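Local coordinates for tetracycline repressor protein class G (Acinetobacter baumannii, PDB 6RX9) that represses the tetracycline resistance gene by binding its operator DNA as a helix-turn-helix regulator, with lowered operator affinity once tetracycline binds, at residues F86-A97 against S138-Q149. Sequence-based numbering, arbitrary orientation.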
ATOM      1  N   PHE A  86       7.528  -4.831  10.721  1.00 31.34           N
ATOM      2  CA  PHE A  86       6.786  -5.079   9.455  1.00 30.77           C
ATOM      3  C   PHE A  86       7.497  -4.345   8.308  1.00 30.82           C
ATOM      4  O   PHE A  86       7.714  -4.954   7.246  1.00 30.18           O
ATOM      5  CB  PHE A  86       5.315  -4.678   9.606  1.00 30.25           C
ATOM      6  CG  PHE A  86       4.415  -5.005   8.437  1.00 29.76           C
ATOM      7  CD1 PHE A  86       4.643  -6.116   7.635  1.00 29.88           C
ATOM      8  CD2 PHE A  86       3.306  -4.220   8.164  1.00 29.45           C
ATOM      9  CE1 PHE A  86       3.799  -6.411   6.574  1.00 29.81           C
ATOM     10  CE2 PHE A  86       2.464  -4.515   7.102  1.00 29.30           C
ATOM     11  CZ  PHE A  86       2.714  -5.608   6.306  1.00 29.50           C
ATOM     12  N   ARG A  87       7.881  -3.083   8.523  1.00 31.04           N
ATOM     13  CA  ARG A  87       8.604  -2.267   7.511  1.00 31.37           C
ATOM     14  C   ARG A  87       9.941  -2.936   7.165  1.00 32.22           C
ATOM     15  O   ARG A  87      10.241  -3.071   5.961  1.00 32.41           O
ATOM     16  CB  ARG A  87       8.828  -0.838   8.011  1.00 31.88           C
ATOM     17  CG  ARG A  87       9.619   0.023   7.038  1.00 32.45           C
ATOM     18  CD  ARG A  87       9.795   1.432   7.545  1.00 33.54           C
ATOM     19  NE  ARG A  87      10.463   2.287   6.572  1.00 34.17           N
ATOM     20  CZ  ARG A  87      11.623   2.907   6.757  1.00 35.63           C
ATOM     21  NH1 ARG A  87      12.282   2.786   7.899  1.00 37.11           N
ATOM     22  NH2 ARG A  87      12.121   3.665   5.795  1.00 36.22           N
ATOM     23  N   THR A  88      10.713  -3.338   8.177  1.00 33.04           N
ATOM     24  CA  THR A  88      12.034  -4.004   8.015  1.00 34.39           C
ATOM     25  C   THR A  88      11.856  -5.283   7.187  1.00 33.68           C
ATOM     26  O   THR A  88      12.665  -5.498   6.267  1.00 34.35           O
ATOM     27  CB  THR A  88      12.685  -4.291   9.375  1.00 35.39           C
ATOM     28  OG1 THR A  88      12.725  -3.060  10.096  1.00 36.85           O
ATOM     29  CG2 THR A  88      14.081  -4.858   9.252  1.00 37.14           C
ATOM     30  N   ALA A  89      10.823  -6.076   7.494  1.00 33.38           N
ATOM     31  CA  ALA A  89      10.503  -7.363   6.828  1.00 33.28           C
ATOM     32  C   ALA A  89      10.241  -7.138   5.334  1.00 32.86           C
ATOM     33  O   ALA A  89      10.751  -7.934   4.525  1.00 32.99           O
ATOM     34  CB  ALA A  89       9.315  -8.015   7.490  1.00 33.29           C
ATOM     35  N   LEU A  90       9.463  -6.109   4.977  1.00 31.95           N
ATOM     36  CA  LEU A  90       9.115  -5.806   3.561  1.00 31.98           C
ATOM     37  C   LEU A  90      10.333  -5.221   2.831  1.00 32.46           C
ATOM     38  O   LEU A  90      10.462  -5.480   1.622  1.00 32.85           O
ATOM     39  CB  LEU A  90       7.914  -4.854   3.505  1.00 31.50           C
ATOM     40  CG  LEU A  90       6.583  -5.435   3.985  1.00 31.17           C
ATOM     41  CD1 LEU A  90       5.466  -4.419   3.839  1.00 30.86           C
ATOM     42  CD2 LEU A  90       6.237  -6.717   3.238  1.00 31.46           C
ATOM     43  N   LEU A  91      11.195  -4.472   3.530  1.00 33.17           N
ATOM     44  CA  LEU A  91      12.404  -3.835   2.938  1.00 34.31           C
ATOM     45  C   LEU A  91      13.552  -4.847   2.812  1.00 35.08           C
ATOM     46  O   LEU A  91      14.513  -4.530   2.086  1.00 35.50           O
ATOM     47  CB  LEU A  91      12.841  -2.640   3.793  1.00 34.91           C
ATOM     48  CG  LEU A  91      12.014  -1.362   3.643  1.00 34.80           C
ATOM     49  CD1 LEU A  91      12.456  -0.319   4.659  1.00 35.23           C
ATOM     50  CD2 LEU A  91      12.114  -0.797   2.233  1.00 35.37           C
ATOM     51  N   SER A  92      13.466  -6.007   3.477  1.00 35.22           N
ATOM     52  CA  SER A  92      14.581  -6.987   3.606  1.00 36.48           C
ATOM     53  C   SER A  92      14.891  -7.652   2.257  1.00 36.76           C
ATOM     54  O   SER A  92      16.008  -8.178   2.120  1.00 37.00           O
ATOM     55  CB  SER A  92      14.307  -8.018   4.677  1.00 36.45           C
ATOM     56  OG  SER A  92      13.254  -8.892   4.307  1.00 36.50           O
ATOM     57  N   TYR A  93      13.956  -7.627   1.301  1.00 36.24           N
ATOM     58  CA  TYR A  93      14.142  -8.226  -0.048  1.00 36.84           C
ATOM     59  C   TYR A  93      13.573  -7.307  -1.131  1.00 36.25           C
ATOM     60  O   TYR A  93      12.544  -6.638  -0.909  1.00 34.93           O
ATOM     61  CB  TYR A  93      13.526  -9.627  -0.098  1.00 37.11           C
ATOM     62  CG  TYR A  93      14.328 -10.650   0.661  1.00 38.24           C
ATOM     63  CD1 TYR A  93      15.445 -11.235   0.092  1.00 39.59           C
ATOM     64  CD2 TYR A  93      14.009 -10.997   1.965  1.00 38.73           C
ATOM     65  CE1 TYR A  93      16.213 -12.156   0.782  1.00 40.89           C
ATOM     66  CE2 TYR A  93      14.764 -11.920   2.669  1.00 39.26           C
ATOM     67  CZ  TYR A  93      15.870 -12.500   2.076  1.00 40.81           C
ATOM     68  OH  TYR A  93      16.628 -13.408   2.756  1.00 43.05           O
ATOM     69  N   ARG A  94      14.252  -7.293  -2.281  1.00 36.73           N
ATOM     70  CA  ARG A  94      13.818  -6.606  -3.525  1.00 37.16           C
ATOM     71  C   ARG A  94      12.351  -6.960  -3.803  1.00 35.84           C
ATOM     72  O   ARG A  94      12.000  -8.152  -3.710  1.00 35.32           O
ATOM     73  CB  ARG A  94      14.753  -7.016  -4.667  1.00 38.75           C
ATOM     74  CG  ARG A  94      14.475  -6.329  -5.993  1.00 39.89           C
ATOM     75  CD  ARG A  94      15.588  -6.612  -6.978  1.00 41.88           C
ATOM     76  NE  ARG A  94      15.334  -6.000  -8.273  1.00 43.26           N
ATOM     77  CZ  ARG A  94      16.153  -6.065  -9.317  1.00 44.92           C
ATOM     78  NH1 ARG A  94      17.301  -6.722  -9.233  1.00 45.80           N
ATOM     79  NH2 ARG A  94      15.820  -5.468 -10.446  1.00 46.19           N
ATOM     80  N   ASP A  95      11.522  -5.944  -4.066  1.00 35.24           N
ATOM     81  CA  ASP A  95      10.089  -6.067  -4.457  1.00 35.03           C
ATOM     82  C   ASP A  95       9.253  -6.655  -3.309  1.00 33.37           C
ATOM     83  O   ASP A  95       8.143  -7.142  -3.584  1.00 33.86           O
ATOM     84  CB  ASP A  95       9.952  -6.876  -5.751  1.00 35.78           C
ATOM     85  CG  ASP A  95      10.618  -6.209  -6.943  1.00 37.18           C
ATOM     86  OD1 ASP A  95      10.606  -4.963  -6.990  1.00 37.81           O
ATOM     87  OD2 ASP A  95      11.151  -6.935  -7.807  1.00 37.67           O
ATOM     88  N   GLY A  96       9.740  -6.580  -2.068  1.00 32.83           N
ATOM     89  CA  GLY A  96       9.069  -7.145  -0.882  1.00 31.93           C
ATOM     90  C   GLY A  96       7.623  -6.684  -0.756  1.00 31.37           C
ATOM     91  O   GLY A  96       6.743  -7.543  -0.575  1.00 31.09           O
ATOM     92  N   ALA A  97       7.370  -5.375  -0.838  1.00 31.30           N
ATOM     93  CA  ALA A  97       6.015  -4.796  -0.670  1.00 31.40           C
ATOM     94  C   ALA A  97       5.109  -5.231  -1.829  1.00 31.93           C
ATOM     95  O   ALA A  97       3.941  -5.555  -1.559  1.00 31.31           O
ATOM     96  CB  ALA A  97       6.085  -3.296  -0.535  1.00 31.30           C
ATOM     97  N   SER A 138      -0.911  -1.320   9.551  0.50 29.37           N
ATOM     98  CA  SER A 138      -0.510  -2.222   8.437  0.50 28.91           C
ATOM     99  C   SER A 138      -0.689  -1.508   7.091  0.50 28.51           C
ATOM    100  O   SER A 138       0.228  -1.601   6.256  0.50 28.16           O
ATOM    101  CB  SER A 138      -1.273  -3.519   8.475  0.50 29.34           C
ATOM    102  OG  SER A 138      -0.796  -4.350   9.522  0.50 29.64           O
ATOM    103  N   HIS A 139      -1.820  -0.820   6.897  1.00 28.76           N
ATOM    104  CA  HIS A 139      -2.136  -0.063   5.653  1.00 29.00           C
ATOM    105  C   HIS A 139      -1.040   0.980   5.398  1.00 28.58           C
ATOM    106  O   HIS A 139      -0.524   1.037   4.259  1.00 27.93           O
ATOM    107  CB  HIS A 139      -3.519   0.601   5.723  1.00 29.77           C
ATOM    108  CG  HIS A 139      -4.666  -0.343   5.872  1.00 30.57           C
ATOM    109  ND1 HIS A 139      -4.577  -1.686   5.552  1.00 31.24           N
ATOM    110  CD2 HIS A 139      -5.937  -0.135   6.278  1.00 31.45           C
ATOM    111  CE1 HIS A 139      -5.738  -2.268   5.774  1.00 31.63           C
ATOM    112  NE2 HIS A 139      -6.591  -1.336   6.216  1.00 32.41           N
ATOM    113  N   TYR A 140      -0.692   1.760   6.426  1.00 28.00           N
ATOM    114  CA  TYR A 140       0.330   2.838   6.354  1.00 27.95           C
ATOM    115  C   TYR A 140       1.686   2.244   5.943  1.00 27.24           C
ATOM    116  O   TYR A 140       2.324   2.789   5.025  1.00 26.58           O
ATOM    117  CB  TYR A 140       0.430   3.604   7.677  1.00 28.34           C
ATOM    118  CG  TYR A 140       1.596   4.555   7.718  1.00 28.77           C
ATOM    119  CD1 TYR A 140       1.591   5.716   6.962  1.00 29.26           C
ATOM    120  CD2 TYR A 140       2.726   4.273   8.467  1.00 28.91           C
ATOM    121  CE1 TYR A 140       2.671   6.584   6.966  1.00 29.39           C
ATOM    122  CE2 TYR A 140       3.813   5.132   8.483  1.00 29.54           C
ATOM    123  CZ  TYR A 140       3.788   6.290   7.725  1.00 29.90           C
ATOM    124  OH  TYR A 140       4.851   7.145   7.736  1.00 30.89           O
ATOM    125  N   VAL A 141       2.109   1.148   6.583  1.00 26.52           N
ATOM    126  CA  VAL A 141       3.444   0.524   6.345  1.00 26.53           C
ATOM    127  C   VAL A 141       3.516   0.044   4.887  1.00 26.18           C
ATOM    128  O   VAL A 141       4.516   0.340   4.218  1.00 25.47           O
ATOM    129  CB  VAL A 141       3.733  -0.620   7.336  1.00 27.07           C
ATOM    130  CG1 VAL A 141       4.961  -1.417   6.925  1.00 27.54           C
ATOM    131  CG2 VAL A 141       3.889  -0.100   8.757  1.00 27.44           C
ATOM    132  N   VAL A 142       2.496  -0.672   4.418  1.00 26.25           N
ATOM    133  CA  VAL A 142       2.453  -1.222   3.030  1.00 26.34           C
ATOM    134  C   VAL A 142       2.565  -0.057   2.039  1.00 26.56           C
ATOM    135  O   VAL A 142       3.430  -0.131   1.152  1.00 26.18           O
ATOM    136  CB  VAL A 142       1.194  -2.073   2.788  1.00 26.74           C
ATOM    137  CG1 VAL A 142       0.982  -2.362   1.310  1.00 27.37           C
ATOM    138  CG2 VAL A 142       1.241  -3.364   3.591  1.00 26.94           C
ATOM    139  N   GLY A 143       1.732   0.979   2.191  1.00 26.50           N
ATOM    140  CA  GLY A 143       1.754   2.167   1.316  1.00 27.01           C
ATOM    141  C   GLY A 143       3.137   2.795   1.265  1.00 27.21           C
ATOM    142  O   GLY A 143       3.614   3.099   0.151  1.00 27.71           O
ATOM    143  N   SER A 144       3.770   2.970   2.431  1.00 27.20           N
ATOM    144  CA  SER A 144       5.099   3.618   2.590  1.00 27.92           C
ATOM    145  C   SER A 144       6.181   2.805   1.870  1.00 28.41           C
ATOM    146  O   SER A 144       6.976   3.403   1.118  1.00 28.52           O
ATOM    147  CB  SER A 144       5.439   3.814   4.045  1.00 28.00           C
ATOM    148  OG  SER A 144       6.774   4.266   4.184  1.00 28.92           O
ATOM    149  N   VAL A 145       6.221   1.488   2.086  1.00 28.00           N
ATOM    150  CA  VAL A 145       7.312   0.622   1.547  1.00 28.77           C
ATOM    151  C   VAL A 145       7.137   0.466   0.030  1.00 29.18           C
ATOM    152  O   VAL A 145       8.169   0.462  -0.672  1.00 30.11           O
ATOM    153  CB  VAL A 145       7.393  -0.735   2.267  1.00 28.72           C
ATOM    154  CG1 VAL A 145       8.512  -1.586   1.690  1.00 29.28           C
ATOM    155  CG2 VAL A 145       7.580  -0.564   3.771  1.00 28.48           C
ATOM    156  N   LEU A 146       5.899   0.361  -0.469  1.00 29.30           N
ATOM    157  CA  LEU A 146       5.616   0.320  -1.935  1.00 30.63           C
ATOM    158  C   LEU A 146       6.280   1.528  -2.611  1.00 32.51           C
ATOM    159  O   LEU A 146       6.981   1.326  -3.627  1.00 33.17           O
ATOM    160  CB  LEU A 146       4.104   0.316  -2.187  1.00 30.52           C
ATOM    161  CG  LEU A 146       3.409  -1.040  -2.078  1.00 30.16           C
ATOM    162  CD1 LEU A 146       1.897  -0.869  -2.087  1.00 30.45           C
ATOM    163  CD2 LEU A 146       3.841  -1.976  -3.201  1.00 30.68           C
ATOM    164  N   GLU A 147       6.076   2.729  -2.059  1.00 33.37           N
ATOM    165  CA  GLU A 147       6.599   4.008  -2.618  1.00 35.80           C
ATOM    166  C   GLU A 147       8.132   4.022  -2.534  1.00 35.94           C
ATOM    167  O   GLU A 147       8.776   4.401  -3.538  1.00 36.31           O
ATOM    168  CB  GLU A 147       5.980   5.201  -1.886  1.00 37.45           C
ATOM    169  CG  GLU A 147       6.267   6.538  -2.551  1.00 40.61           C
ATOM    170  CD  GLU A 147       5.397   7.688  -2.069  1.00 42.67           C
ATOM    171  OE1 GLU A 147       5.937   8.619  -1.437  1.00 45.14           O
ATOM    172  OE2 GLU A 147       4.176   7.656  -2.329  1.00 45.52           O
ATOM    173  N   GLN A 148       8.693   3.625  -1.387  1.00 35.14           N
ATOM    174  CA  GLN A 148      10.159   3.608  -1.140  1.00 36.06           C
ATOM    175  C   GLN A 148      10.839   2.658  -2.133  1.00 36.04           C
ATOM    176  O   GLN A 148      11.863   3.053  -2.719  1.00 36.95           O
ATOM    177  CB  GLN A 148      10.471   3.189   0.298  1.00 35.90           C
ATOM    178  CG  GLN A 148      11.961   3.195   0.617  1.00 37.31           C
ATOM    179  CD  GLN A 148      12.254   3.168   2.096  1.00 37.76           C
ATOM    180  OE1 GLN A 148      11.394   3.443   2.930  1.00 37.66           O
ATOM    181  NE2 GLN A 148      13.490   2.838   2.436  1.00 39.17           N
ATOM    182  N   GLN A 149      10.290   1.457  -2.318  1.00 35.80           N
ATOM    183  CA  GLN A 149      10.906   0.400  -3.165  1.00 36.53           C
ATOM    184  C   GLN A 149      10.729   0.741  -4.651  1.00 38.46           C
ATOM    185  O   GLN A 149      11.618   0.365  -5.442  1.00 39.43           O
ATOM    186  CB  GLN A 149      10.341  -0.972  -2.800  1.00 35.41           C
ATOM    187  CG  GLN A 149      10.933  -1.508  -1.505  1.00 34.61           C
ATOM    188  CD  GLN A 149      10.507  -2.920  -1.191  1.00 33.67           C
ATOM    189  OE1 GLN A 149       9.368  -3.316  -1.426  1.00 33.05           O
ATOM    190  NE2 GLN A 149      11.426  -3.688  -0.630  1.00 34.13           N
TER
HETATM  191  O   HOH W   1       9.089   2.766   4.094  1.00 34.30           O
HETATM  192  O   HOH W   2      14.172  -2.922  -0.017  1.00 42.81           O
HETATM  193  O   HOH W   3       9.961  -2.429  -6.292  1.00 44.07           O
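The carboxamide of Q149 reaches into the bend between helices 75-91 and 96-102, a type II turn from Y93 to G96, and bonds to its backbone on both sides. Q149 OE1 accepts A97 N at 2.9 Å, nearly straight (N-H...O 170°) and in the amide plane, while Q149 NE2 gives weak bonds to L90 O (3.0 Å) and Y93 O and a further one to a water that also donates to L91 O. CG of Q149 lies beside the backbone N and the chain then runs extended, which carries the amide in among L90, L91, G96 and A97 as a knob in a hole. One turn earlier V145 fills a second hole, made by R87, L90, L91 and A97; V145 CG1 is 3.7 Å from both A97 CB and L91 CD2. The 138-149 part of helix 127-155 crosses the 86-91 part of helix 75-91 at -33° within the all-helical C-terminal domain of the TetR fold; helix 127-155 lies at the dimer interface, and helix 75-91 carries N82, a probable tetracycline ligand. At the far end F86 CD2 meets V141 CG1 obliquely (3.5 Å) and F86 CZ meets V142 CG2, while L90 CD1 lies over one face of the ring, offset toward the rim, and H100, a probable magnesium ligand, packs edge-to-face. R87, extended, sends NH2 to Q148 OE1 (3.0 Å) on a lone pair, the two planar groups 52° apart. A water joins R87 NE, Q148 OE1 and S144 OG. Further out, D185 salt-bridges R87 NH1, and L146 packs on L146 of the second subunit.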